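Local coordinates for CrtC domain-containing protein (Fusarium vanettenii 77-13-4, PDB 7A0Q) that acts as a kievitone hydratase, a lyase that probably adds water to the isoflavonoid phytoalexin kievitone, at residues S61-T66 with F147-D152; Y73-H78 with G185-H190; T86-S91 with S138-D143; Y103-S108 with G121-K126. All blocks are in the same frame, centred on the assembly; numbering follows the deposited sequence.

Contact 1: residues S61-T66 with F147-D152; sequences SSSYIT and FDITYD
I65 and I149 meet tip to tip, CD1 of I65 lying 3.9 Å from CD1 of I149. In I149 the second torsion is extended (173°), which carries CD1 away from its own strand and up to that meeting point. The other branch of the same isoleucine is used as well: CG2 and CD1 of I149 both lie against OG of S63, at 3.7 and 4.0 Å, so the two methyls flank the serine oxygen while CD1 also meets I65. At the other end of the contact, the phenol of Y151 reaches S61 obliquely, with OH of Y151 3.6 Å from CB of the serine.

No hydrogen bond joins the two segments directly, yet their buried hydroxyls all have partners. OG of S61 and OH of Y151 are both hydrogen-bonded to OG of S138, which bridges the two segments from strand 136-142, while OG of S63 bonds to T203. Beyond this shell, backbone pairing of S61, S63 and I65 with A77, V75 and Y73 fixes the spacing of the inward residues, and V75 also packs on I149. The strand axes cross at 96° and approach to 9.7 Å, too far for backbone pairing. This is the orthogonal packing of two antiparallel layers, consistent with the lipocalin-like fold of the CrtC N-terminal domain.

Contact 2: residues Y73-H78 with G185-H190; sequences YVVLAH and GSLTVH
Apolar packing between the facing sides of two crossed beta layers joins Y73 and V75 to L187 and V189 in the interior of the lipocalin-like N-terminal domain. The evidence for orthogonal packing is geometric: the axes of the two short strands make an angle of 101° and come no closer than 10.2 Å, so side chains alone span the gap. At its centre is a CH-pi contact. CD1 of L187 stands over one face of the Y73 ring, 4.0 Å from the ring centroid and displaced toward the rim next to CB; its nearest ring atom is CG of Y73, at 3.7 Å. L187 reaches this place with CG between its backbone N and carbonyl carbon (chi1 73°).

Farther out along the ring, V189 meets the phenol end obliquely, CG1 lying 4.0 Å from CE2 of Y73. Its other methyl, CG2, approaches the tyrosine OH to 3.7 Å. That hydroxyl has its polar partner elsewhere, in the carboxylate of E71, so the valine supplies packing alone. L194 of strand 192-195 touches both Y73 and V189, and F147 packs against both V75 and L187. One methyl serves two partners: CD1 of L187, besides covering the ring, lies 4.0 Å from CG2 of V75.

Contact 3: residues T86-S91 with S138-D143; sequences TYFRAS and SYSNHD
F88 makes the close part of this contact, driving the far end of its ring against the backbone of Y139: CZ of F88 is 3.5 Å from O of Y139, a carbonyl that the N-H of G124 already engages. With CG anti to the backbone N (chi1 -177°), the ring extends across the gap between strands 86-94 and 136-142, whose short segments cross at -87° and approach to 8.6 Å. This is orthogonal packing of two antiparallel layers, consistent with the lipocalin-like domain. S140 comes in at the ring edge, with CB 4.3 Å from CE2 of F88. N123 and I125 of strand 123-127 and Y103 of strand 100-107 also touch the phenylalanine. T86 is a magnesium ligand, and the F88 side chain lies about 7 Å from the ion.

The A90 end is looser: its CB is 4.4 Å from OG of S140. Beyond S140 the second segment runs to the surface at N141 and D143, both exposed. The buried area is small, 108 Å².

OG of S140 bonds to the carbonyl of V145 on the next strand and reaches across to OH of Y103. The chemistry implies that the direct contact is van der Waals packing, the polar link being made through a third strand.

Contact 4: residues Y103-S108 with G121-K126; sequences YVTVGS and GNNGIK
The Y103 ring and the N123 amide meet with their planes 61° apart, the phenol running obliquely to the asparagine. The ring of H142 stacks on the Y103 ring, and CG2 of T105 lies in plane at the tyrosine's edge. The phenol oxygen stands above the amide plane, roughly over its carbon: OH of Y103 is 3.1 Å from CG of N123. The same OH is 3.1 Å from OD1 and 3.3 Å from CB of N123, so it lies against the root of the amide as much as against its oxygen. T105 adds a looser touch, its CG2 4.3 Å from ND2 of N123.

Both polar ends have firm partners nearby. OH of Y103 is hydrogen-bonded to OG of S140. The amide of N123 is gripped at both ends, OD1 receiving N-H of N141 and ND2 reaching the carbonyl of V120, which fixes its rotation and satisfies a buried group. A first torsion of -39° places CG of N123 beside its backbone N, turning the amide toward Y103.

Strand 100-107 is paired with 86-94, whereas 123-127 lies between 117-120 and 136-142. The side chain of T105 lies about 8 Å from the magnesium ion bound by T86, S109 and S119. Side-chain packing between strands that do not pair with each other, from two antiparallel layers, is consistent with the lipocalin-like fold of the CrtC N-terminal domain.

In the fold
From the N terminus, the chain lays down 61-66, 73-78, 86-91 and 103-108 on four successive antiparallel strands, then turns into the strands that lie across them. Contact 4 closes the shortest loop, with 12 residues between 103-108 and 121-126. Contact 3 encloses it, returning at 138-143. Contact 1 encloses both when 147-152 comes back to 61-66. Contact 2 crosses contact 1, since 73-78 starts within that loop but 185-190 lies beyond it; it too encloses contacts 3 and 4. Backbone bonds such as H78 O to R89 N (2.8 Å) stitch neighbouring contacts together within a layer, while the side chains of the four contacts join one layer to the other.

Contact 1: residues S61-T66 with F147-D152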
loop_
_atom_site.group_PDB
_atom_site.type_symbol
_atom_site.label_atom_id
_atom_site.label_comp_id
_atom_site.label_asym_id
_atom_site.label_seq_id
_atom_site.Cartn_x
_atom_site.Cartn_y
_atom_site.Cartn_z
ATOM N N SER A 61 -2.525 -0.283 -5.024
ATOM C CA SER A 61 -1.293 0.283 -5.559
ATOM C C SER A 61 -1.086 1.695 -5.041
ATOM O O SER A 61 -2.037 2.475 -4.910
ATOM C CB SER A 61 -1.269 0.285 -7.108
ATOM O OG SER A 61 -2.281 1.100 -7.695
ATOM N N SER A 62 0.168 2.007 -4.725
ATOM C CA SER A 62 0.593 3.377 -4.441
ATOM C C SER A 62 1.745 3.735 -5.374
ATOM O O SER A 62 2.815 3.123 -5.315
ATOM C CB SER A 62 0.961 3.535 -2.965
ATOM O OG SER A 62 2.114 2.779 -2.622
ATOM N N SER A 63 1.507 4.696 -6.263
ATOM C CA SER A 63 2.505 5.098 -7.244
ATOM C C SER A 63 3.168 6.388 -6.798
ATOM O O SER A 63 2.482 7.375 -6.511
ATOM C CB SER A 63 1.878 5.286 -8.626
ATOM O OG SER A 63 1.330 4.072 -9.107
ATOM N N TYR A 64 4.494 6.356 -6.713
ATOM C CA TYR A 64 5.317 7.514 -6.396
ATOM C C TYR A 64 5.843 8.049 -7.721
ATOM O O TYR A 64 6.707 7.424 -8.342
ATOM C CB TYR A 64 6.454 7.108 -5.462
ATOM C CG TYR A 64 6.001 6.422 -4.184
ATOM C CD1 TYR A 64 5.765 5.050 -4.145
ATOM C CD2 TYR A 64 5.813 7.159 -3.018
ATOM C CE1 TYR A 64 5.354 4.429 -2.965
ATOM C CE2 TYR A 64 5.411 6.562 -1.846
ATOM C CZ TYR A 64 5.181 5.200 -1.821
ATOM O OH TYR A 64 4.781 4.644 -0.634
ATOM N N ILE A 65 5.315 9.193 -8.159
ATOM C CA ILE A 65 5.404 9.622 -9.552
ATOM C C ILE A 65 6.222 10.907 -9.650
ATOM O O ILE A 65 6.020 11.835 -8.864
ATOM C CB ILE A 65 4.001 9.838 -10.150
ATOM C CG1 ILE A 65 3.314 8.492 -10.432
ATOM C CG2 ILE A 65 4.077 10.701 -11.412
ATOM C CD1 ILE A 65 1.832 8.612 -10.676
ATOM N N THR A 66 7.151 10.946 -10.603
ATOM C CA THR A 66 7.649 12.197 -11.167
ATOM C C THR A 66 7.153 12.269 -12.605
ATOM O O THR A 66 7.312 11.305 -13.358
ATOM C CB THR A 66 9.179 12.282 -11.141
ATOM O OG1 THR A 66 9.668 12.013 -9.821
ATOM C CG2 THR A 66 9.640 13.678 -11.572
ATOM N N PHE A 147 -6.673 9.071 -13.796
ATOM C CA PHE A 147 -5.314 8.634 -14.092
ATOM C C PHE A 147 -5.393 7.286 -14.787
ATOM O O PHE A 147 -6.433 6.627 -14.799
ATOM C CB PHE A 147 -4.433 8.570 -12.828
ATOM C CG PHE A 147 -4.989 7.699 -11.720
ATOM C CD1 PHE A 147 -4.858 6.311 -11.769
ATOM C CD2 PHE A 147 -5.613 8.275 -10.618
ATOM C CE1 PHE A 147 -5.370 5.513 -10.742
ATOM C CE2 PHE A 147 -6.111 7.477 -9.569
ATOM C CZ PHE A 147 -5.979 6.100 -9.643
ATOM N N ASP A 148 -4.276 6.890 -15.383
ATOM C CA ASP A 148 -4.205 5.619 -16.107
ATOM C C ASP A 148 -2.745 5.181 -16.029
ATOM O O ASP A 148 -1.906 5.626 -16.815
ATOM C CB ASP A 148 -4.693 5.779 -17.542
ATOM C CG ASP A 148 -4.822 4.460 -18.282
ATOM O OD1 ASP A 148 -4.421 3.410 -17.741
ATOM O OD2 ASP A 148 -5.317 4.480 -19.430
ATOM N N ILE A 149 -2.448 4.339 -15.043
ATOM C CA ILE A 149 -1.084 4.024 -14.642
ATOM C C ILE A 149 -0.838 2.545 -14.894
ATOM O O ILE A 149 -1.606 1.700 -14.421
ATOM C CB ILE A 149 -0.858 4.352 -13.154
ATOM C CG1 ILE A 149 -1.172 5.826 -12.889
ATOM C CG2 ILE A 149 0.548 3.993 -12.758
ATOM C CD1 ILE A 149 -1.133 6.223 -11.407
ATOM N N THR A 150 0.229 2.225 -15.626
ATOM C CA THR A 150 0.628 0.837 -15.795
ATOM C C THR A 150 1.947 0.585 -15.083
ATOM O O THR A 150 2.752 1.498 -14.891
ATOM C CB THR A 150 0.760 0.447 -17.269
ATOM O OG1 THR A 150 1.729 1.286 -17.917
ATOM C CG2 THR A 150 -0.591 0.570 -17.967
ATOM N N TYR A 151 2.151 -0.654 -14.648
ATOM C CA TYR A 151 3.397 -0.952 -13.957
ATOM C C TYR A 151 3.793 -2.400 -14.206
ATOM O O TYR A 151 2.965 -3.260 -14.518
ATOM C CB TYR A 151 3.328 -0.633 -12.441
ATOM C CG TYR A 151 1.993 -0.925 -11.794
ATOM C CD1 TYR A 151 0.937 -0.024 -11.892
ATOM C CD2 TYR A 151 1.787 -2.110 -11.093
ATOM C CE1 TYR A 151 -0.297 -0.304 -11.322
ATOM C CE2 TYR A 151 0.561 -2.393 -10.523
ATOM C CZ TYR A 151 -0.471 -1.486 -10.634
ATOM O OH TYR A 151 -1.694 -1.773 -10.071
ATOM N N ASP A 152 5.095 -2.635 -14.085
ATOM C CA ASP A 152 5.752 -3.885 -14.448
ATOM C C ASP A 152 6.579 -4.305 -13.238
ATOM O O ASP A 152 7.412 -3.527 -12.759
ATOM C CB ASP A 152 6.623 -3.660 -15.697
ATOM C CG ASP A 152 7.411 -4.888 -16.137
ATOM O OD1 ASP A 152 7.385 -5.937 -15.461
ATOM O OD2 ASP A 152 8.076 -4.794 -17.202
#

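Contact 2: residues Y73-H78 with G185-H190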
loop_
_atom_site.group_PDB
_atom_site.type_symbol
_atom_site.label_atom_id
_atom_site.label_comp_id
_atom_site.label_asym_id
_atom_site.label_seq_id
_atom_site.Cartn_x
_atom_site.Cartn_y
_atom_site.Cartn_z
ATOM N N TYR A 73 3.874 13.380 -7.506
ATOM C CA TYR A 73 2.567 13.025 -6.978
ATOM C C TYR A 73 2.668 11.660 -6.326
ATOM O O TYR A 73 3.540 10.858 -6.662
ATOM C CB TYR A 73 1.493 12.975 -8.073
ATOM C CG TYR A 73 1.247 14.305 -8.747
ATOM C CD1 TYR A 73 2.044 14.720 -9.804
ATOM C CD2 TYR A 73 0.215 15.143 -8.326
ATOM C CE1 TYR A 73 1.825 15.942 -10.423
ATOM C CE2 TYR A 73 -0.008 16.372 -8.942
ATOM C CZ TYR A 73 0.803 16.759 -9.989
ATOM O OH TYR A 73 0.596 17.971 -10.620
ATOM N N VAL A 74 1.759 11.397 -5.394
ATOM C CA VAL A 74 1.524 10.045 -4.893
ATOM C C VAL A 74 0.083 9.699 -5.244
ATOM O O VAL A 74 -0.843 10.447 -4.903
ATOM C CB VAL A 74 1.791 9.928 -3.385
ATOM C CG1 VAL A 74 1.364 8.558 -2.876
ATOM C CG2 VAL A 74 3.271 10.160 -3.091
ATOM N N VAL A 75 -0.109 8.591 -5.952
ATOM C CA VAL A 75 -1.421 8.202 -6.459
ATOM C C VAL A 75 -1.773 6.832 -5.900
ATOM O O VAL A 75 -0.994 5.881 -6.039
ATOM C CB VAL A 75 -1.454 8.182 -7.997
ATOM C CG1 VAL A 75 -2.820 7.718 -8.474
ATOM C CG2 VAL A 75 -1.166 9.579 -8.534
ATOM N N LEU A 76 -2.957 6.728 -5.312
ATOM C CA LEU A 76 -3.430 5.502 -4.686
ATOM C C LEU A 76 -4.601 4.928 -5.468
ATOM O O LEU A 76 -5.470 5.671 -5.925
ATOM C CB LEU A 76 -3.885 5.782 -3.261
ATOM C CG LEU A 76 -2.864 5.714 -2.137
ATOM C CD1 LEU A 76 -1.524 6.357 -2.486
ATOM C CD2 LEU A 76 -3.479 6.400 -0.956
ATOM N N ALA A 77 -4.622 3.606 -5.619
ATOM C CA ALA A 77 -5.762 2.898 -6.189
ATOM C C ALA A 77 -6.008 1.646 -5.363
ATOM O O ALA A 77 -5.056 0.947 -5.005
ATOM C CB ALA A 77 -5.521 2.504 -7.646
ATOM N N HIS A 78 -7.278 1.348 -5.076
ATOM C CA HIS A 78 -7.577 0.200 -4.227
ATOM C C HIS A 78 -8.950 -0.365 -4.563
ATOM O O HIS A 78 -9.935 0.377 -4.548
ATOM C CB HIS A 78 -7.534 0.618 -2.758
ATOM C CG HIS A 78 -7.912 -0.474 -1.809
ATOM N ND1 HIS A 78 -8.715 -0.256 -0.712
ATOM C CD2 HIS A 78 -7.603 -1.794 -1.797
ATOM C CE1 HIS A 78 -8.875 -1.393 -0.055
ATOM N NE2 HIS A 78 -8.218 -2.344 -0.698
ATOM N N GLY A 185 2.518 5.804 -17.877
ATOM C CA GLY A 185 1.142 6.222 -18.048
ATOM C C GLY A 185 0.967 7.705 -17.772
ATOM O O GLY A 185 1.867 8.515 -18.014
ATOM N N SER A 186 -0.206 8.050 -17.240
ATOM C CA SER A 186 -0.528 9.454 -17.064
ATOM C C SER A 186 -1.439 9.666 -15.864
ATOM O O SER A 186 -2.096 8.742 -15.373
ATOM C CB SER A 186 -1.198 10.025 -18.322
ATOM O OG SER A 186 -2.510 9.511 -18.461
ATOM N N LEU A 187 -1.463 10.909 -15.393
ATOM C CA LEU A 187 -2.500 11.370 -14.485
ATOM C C LEU A 187 -2.945 12.736 -14.975
ATOM O O LEU A 187 -2.142 13.509 -15.506
ATOM C CB LEU A 187 -2.027 11.437 -13.025
ATOM C CG LEU A 187 -1.063 12.530 -12.561
ATOM C CD1 LEU A 187 -1.179 12.734 -11.064
ATOM C CD2 LEU A 187 0.365 12.161 -12.930
ATOM N N THR A 188 -4.229 13.013 -14.836
ATOM C CA THR A 188 -4.801 14.248 -15.350
ATOM C C THR A 188 -5.064 15.175 -14.172
ATOM O O THR A 188 -5.797 14.813 -13.243
ATOM C CB THR A 188 -6.084 13.974 -16.130
ATOM O OG1 THR A 188 -5.782 13.148 -17.259
ATOM C CG2 THR A 188 -6.686 15.283 -16.628
ATOM N N VAL A 189 -4.453 16.359 -14.198
ATOM C CA VAL A 189 -4.585 17.331 -13.116
ATOM C C VAL A 189 -4.995 18.664 -13.722
ATOM O O VAL A 189 -4.277 19.215 -14.565
ATOM C CB VAL A 189 -3.288 17.477 -12.300
ATOM C CG1 VAL A 189 -3.072 16.249 -11.432
ATOM C CG2 VAL A 189 -2.102 17.683 -13.205
ATOM N N HIS A 190 -6.156 19.173 -13.304
ATOM C CA HIS A 190 -6.672 20.460 -13.772
ATOM C C HIS A 190 -6.745 20.498 -15.298
ATOM O O HIS A 190 -6.270 21.430 -15.951
ATOM C CB HIS A 190 -5.829 21.609 -13.219
ATOM C CG HIS A 190 -5.738 21.613 -11.726
ATOM N ND1 HIS A 190 -4.552 21.802 -11.050
ATOM C CD2 HIS A 190 -6.689 21.433 -10.778
ATOM C CE1 HIS A 190 -4.778 21.745 -9.749
ATOM N NE2 HIS A 190 -6.065 21.522 -9.557
#

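Contact 3: residues T86-S91 with S138-D143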
loop_
_atom_site.group_PDB
_atom_site.type_symbol
_atom_site.label_atom_id
_atom_site.label_comp_id
_atom_site.label_asym_id
_atom_site.label_seq_id
_atom_site.Cartn_x
_atom_site.Cartn_y
_atom_site.Cartn_z
ATOM N N THR A 86 -18.671 -4.308 -2.852
ATOM C CA THR A 86 -17.324 -4.053 -3.331
ATOM C C THR A 86 -17.086 -2.556 -3.292
ATOM O O THR A 86 -18.021 -1.763 -3.184
ATOM C CB THR A 86 -17.128 -4.560 -4.763
ATOM O OG1 THR A 86 -17.922 -3.752 -5.643
ATOM C CG2 THR A 86 -17.556 -5.998 -4.898
ATOM N N TYR A 87 -15.825 -2.155 -3.421
ATOM C CA TYR A 87 -15.583 -0.747 -3.671
ATOM C C TYR A 87 -14.262 -0.564 -4.388
ATOM O O TYR A 87 -13.384 -1.430 -4.369
ATOM C CB TYR A 87 -15.627 0.107 -2.395
ATOM C CG TYR A 87 -14.602 -0.151 -1.303
ATOM C CD1 TYR A 87 -13.254 0.157 -1.472
ATOM C CD2 TYR A 87 -15.008 -0.613 -0.061
ATOM C CE1 TYR A 87 -12.337 -0.044 -0.440
ATOM C CE2 TYR A 87 -14.096 -0.805 0.979
ATOM C CZ TYR A 87 -12.763 -0.524 0.780
ATOM O OH TYR A 87 -11.853 -0.707 1.801
ATOM N N PHE A 88 -14.172 0.563 -5.079
ATOM C CA PHE A 88 -12.917 1.090 -5.579
ATOM C C PHE A 88 -12.727 2.465 -4.970
ATOM O O PHE A 88 -13.676 3.253 -4.889
ATOM C CB PHE A 88 -12.915 1.187 -7.111
ATOM C CG PHE A 88 -11.605 1.671 -7.693
ATOM C CD1 PHE A 88 -10.537 0.793 -7.875
ATOM C CD2 PHE A 88 -11.448 3.003 -8.069
ATOM C CE1 PHE A 88 -9.329 1.245 -8.423
ATOM C CE2 PHE A 88 -10.250 3.463 -8.616
ATOM C CZ PHE A 88 -9.185 2.579 -8.796
ATOM N N ARG A 89 -11.503 2.752 -4.538
ATOM C CA ARG A 89 -11.188 4.065 -4.002
ATOM C C ARG A 89 -9.811 4.488 -4.496
ATOM O O ARG A 89 -8.966 3.652 -4.839
ATOM C CB ARG A 89 -11.279 4.087 -2.459
ATOM C CG ARG A 89 -10.382 3.086 -1.750
ATOM C CD ARG A 89 -10.722 3.044 -0.266
ATOM N NE ARG A 89 -9.832 2.152 0.470
ATOM C CZ ARG A 89 -9.898 1.952 1.785
ATOM N NH1 ARG A 89 -10.828 2.580 2.507
ATOM N NH2 ARG A 89 -9.042 1.128 2.378
ATOM N N ALA A 90 -9.608 5.797 -4.588
ATOM C CA ALA A 90 -8.384 6.311 -5.191
ATOM C C ALA A 90 -8.145 7.726 -4.700
ATOM O O ALA A 90 -9.084 8.433 -4.320
ATOM C CB ALA A 90 -8.458 6.297 -6.726
ATOM N N SER A 91 -6.882 8.149 -4.762
ATOM C CA SER A 91 -6.533 9.504 -4.356
ATOM C C SER A 91 -5.308 9.975 -5.122
ATOM O O SER A 91 -4.533 9.177 -5.659
ATOM C CB SER A 91 -6.277 9.599 -2.845
ATOM O OG SER A 91 -5.101 8.896 -2.461
ATOM N N SER A 138 -3.641 0.377 -12.989
ATOM C CA SER A 138 -4.551 1.045 -12.057
ATOM C C SER A 138 -5.108 2.279 -12.750
ATOM O O SER A 138 -4.340 3.140 -13.183
ATOM C CB SER A 138 -3.846 1.448 -10.756
ATOM O OG SER A 138 -3.432 0.309 -10.023
ATOM N N TYR A 139 -6.431 2.379 -12.846
ATOM C CA TYR A 139 -7.014 3.473 -13.615
ATOM C C TYR A 139 -8.254 4.026 -12.926
ATOM O O TYR A 139 -8.963 3.323 -12.198
ATOM C CB TYR A 139 -7.348 3.032 -15.049
ATOM C CG TYR A 139 -8.424 1.979 -15.116
ATOM C CD1 TYR A 139 -8.118 0.637 -14.905
ATOM C CD2 TYR A 139 -9.750 2.322 -15.364
ATOM C CE1 TYR A 139 -9.097 -0.338 -14.947
ATOM C CE2 TYR A 139 -10.744 1.349 -15.416
ATOM C CZ TYR A 139 -10.406 0.023 -15.213
ATOM O OH TYR A 139 -11.374 -0.957 -15.248
ATOM N N SER A 140 -8.499 5.313 -13.166
ATOM C CA SER A 140 -9.589 6.037 -12.536
ATOM C C SER A 140 -10.086 7.086 -13.518
ATOM O O SER A 140 -9.282 7.731 -14.205
ATOM C CB SER A 140 -9.132 6.696 -11.224
ATOM O OG SER A 140 -10.188 7.430 -10.622
ATOM N N ASN A 141 -11.423 7.239 -13.585
ATOM C CA ASN A 141 -12.083 8.202 -14.473
ATOM C C ASN A 141 -13.204 8.843 -13.668
ATOM O O ASN A 141 -14.394 8.644 -13.923
ATOM C CB ASN A 141 -12.603 7.536 -15.739
ATOM C CG ASN A 141 -11.486 7.022 -16.604
ATOM O OD1 ASN A 141 -10.795 7.798 -17.270
ATOM N ND2 ASN A 141 -11.285 5.713 -16.594
ATOM N N HIS A 142 -12.790 9.590 -12.656
ATOM C CA HIS A 142 -13.657 10.271 -11.718
ATOM C C HIS A 142 -13.269 11.738 -11.731
ATOM O O HIS A 142 -12.097 12.075 -11.927
ATOM C CB HIS A 142 -13.487 9.670 -10.320
ATOM C CG HIS A 142 -14.543 10.067 -9.338
ATOM N ND1 HIS A 142 -15.674 9.310 -9.119
ATOM C CD2 HIS A 142 -14.615 11.112 -8.481
ATOM C CE1 HIS A 142 -16.411 9.888 -8.186
ATOM N NE2 HIS A 142 -15.792 10.983 -7.783
ATOM N N ASP A 143 -14.252 12.613 -11.567
ATOM C CA ASP A 143 -13.937 14.032 -11.534
ATOM C C ASP A 143 -12.935 14.307 -10.419
ATOM O O ASP A 143 -13.108 13.856 -9.284
ATOM C CB ASP A 143 -15.211 14.857 -11.350
ATOM C CG ASP A 143 -16.001 14.996 -12.640
ATOM O OD1 ASP A 143 -15.381 14.968 -13.728
ATOM O OD2 ASP A 143 -17.239 15.132 -12.564
#

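Contact 4: residues Y103-S108 with G121-K126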
loop_
_atom_site.group_PDB
_atom_site.type_symbol
_atom_site.label_atom_id
_atom_site.label_comp_id
_atom_site.label_asym_id
_atom_site.label_seq_id
_atom_site.Cartn_x
_atom_site.Cartn_y
_atom_site.Cartn_z
ATOM N N TYR A 103 -11.786 9.736 -3.607
ATOM C CA TYR A 103 -13.169 9.282 -3.632
ATOM C C TYR A 103 -13.219 7.795 -3.324
ATOM O O TYR A 103 -12.214 7.082 -3.426
ATOM C CB TYR A 103 -13.838 9.564 -4.984
ATOM C CG TYR A 103 -13.394 8.634 -6.095
ATOM C CD1 TYR A 103 -12.237 8.896 -6.817
ATOM C CD2 TYR A 103 -14.128 7.504 -6.419
ATOM C CE1 TYR A 103 -11.828 8.062 -7.834
ATOM C CE2 TYR A 103 -13.727 6.658 -7.446
ATOM C CZ TYR A 103 -12.574 6.945 -8.145
ATOM O OH TYR A 103 -12.159 6.115 -9.163
ATOM N N VAL A 104 -14.412 7.347 -2.941
ATOM C CA VAL A 104 -14.747 5.942 -2.738
ATOM C C VAL A 104 -16.037 5.691 -3.501
ATOM O O VAL A 104 -17.010 6.436 -3.331
ATOM C CB VAL A 104 -14.943 5.597 -1.246
ATOM C CG1 VAL A 104 -15.233 4.102 -1.072
ATOM C CG2 VAL A 104 -13.757 6.040 -0.390
ATOM N N THR A 105 -16.052 4.668 -4.351
ATOM C CA THR A 105 -17.252 4.321 -5.107
ATOM C C THR A 105 -17.613 2.862 -4.847
ATOM O O THR A 105 -16.748 1.979 -4.879
ATOM C CB THR A 105 -17.074 4.628 -6.611
ATOM O OG1 THR A 105 -18.322 4.445 -7.290
ATOM C CG2 THR A 105 -16.011 3.748 -7.253
ATOM N N VAL A 106 -18.886 2.617 -4.542
ATOM C CA VAL A 106 -19.332 1.337 -4.006
ATOM C C VAL A 106 -20.004 0.538 -5.111
ATOM O O VAL A 106 -20.853 1.063 -5.844
ATOM C CB VAL A 106 -20.275 1.545 -2.808
ATOM C CG1 VAL A 106 -20.808 0.216 -2.306
ATOM C CG2 VAL A 106 -19.537 2.265 -1.703
ATOM N N GLY A 107 -19.592 -0.722 -5.254
ATOM C CA GLY A 107 -20.214 -1.660 -6.154
ATOM C C GLY A 107 -20.931 -2.763 -5.399
ATOM O O GLY A 107 -21.057 -2.739 -4.174
ATOM N N SER A 108 -21.411 -3.743 -6.157
ATOM C CA SER A 108 -22.163 -4.833 -5.553
ATOM C C SER A 108 -21.444 -6.171 -5.587
ATOM O O SER A 108 -21.527 -6.926 -4.611
ATOM C CB SER A 108 -23.537 -4.967 -6.223
ATOM O OG SER A 108 -23.414 -5.134 -7.616
ATOM N N GLY A 121 -17.640 0.786 -12.007
ATOM C CA GLY A 121 -17.708 1.784 -13.054
ATOM C C GLY A 121 -16.475 1.719 -13.939
ATOM O O GLY A 121 -15.893 0.655 -14.165
ATOM N N ASN A 122 -16.066 2.882 -14.441
ATOM C CA ASN A 122 -14.886 2.985 -15.303
ATOM C C ASN A 122 -13.618 3.231 -14.503
ATOM O O ASN A 122 -12.772 4.042 -14.883
ATOM C CB ASN A 122 -15.095 4.087 -16.338
ATOM C CG ASN A 122 -14.256 3.883 -17.590
ATOM O OD1 ASN A 122 -13.634 2.831 -17.781
ATOM N ND2 ASN A 122 -14.231 4.894 -18.453
ATOM N N ASN A 123 -13.480 2.547 -13.367
ATOM C CA ASN A 123 -12.354 2.678 -12.459
ATOM C C ASN A 123 -11.999 1.281 -11.985
ATOM O O ASN A 123 -12.897 0.488 -11.707
ATOM C CB ASN A 123 -12.703 3.539 -11.234
ATOM C CG ASN A 123 -13.582 4.727 -11.575
ATOM O OD1 ASN A 123 -13.104 5.728 -12.092
ATOM N ND2 ASN A 123 -14.872 4.629 -11.257
ATOM N N GLY A 124 -10.712 0.967 -11.883
ATOM C CA GLY A 124 -10.368 -0.341 -11.353
ATOM C C GLY A 124 -8.890 -0.675 -11.487
ATOM O O GLY A 124 -8.040 0.207 -11.669
ATOM N N ILE A 125 -8.607 -1.972 -11.344
ATOM C CA ILE A 125 -7.264 -2.532 -11.468
ATOM C C ILE A 125 -7.370 -3.762 -12.355
ATOM O O ILE A 125 -8.281 -4.579 -12.186
ATOM C CB ILE A 125 -6.658 -2.879 -10.092
ATOM C CG1 ILE A 125 -6.440 -1.597 -9.269
ATOM C CG2 ILE A 125 -5.346 -3.652 -10.253
ATOM C CD1 ILE A 125 -6.066 -1.846 -7.808
ATOM N N LYS A 126 -6.490 -3.872 -13.343
ATOM C CA LYS A 126 -6.574 -5.036 -14.207
ATOM C C LYS A 126 -5.186 -5.455 -14.655
ATOM O O LYS A 126 -4.261 -4.641 -14.736
ATOM C CB LYS A 126 -7.459 -4.767 -15.434
ATOM C CG LYS A 126 -6.928 -3.689 -16.357
ATOM C CD LYS A 126 -7.899 -3.405 -17.526
ATOM C CE LYS A 126 -8.088 -4.630 -18.414
ATOM N NZ LYS A 126 -8.802 -4.291 -19.694
#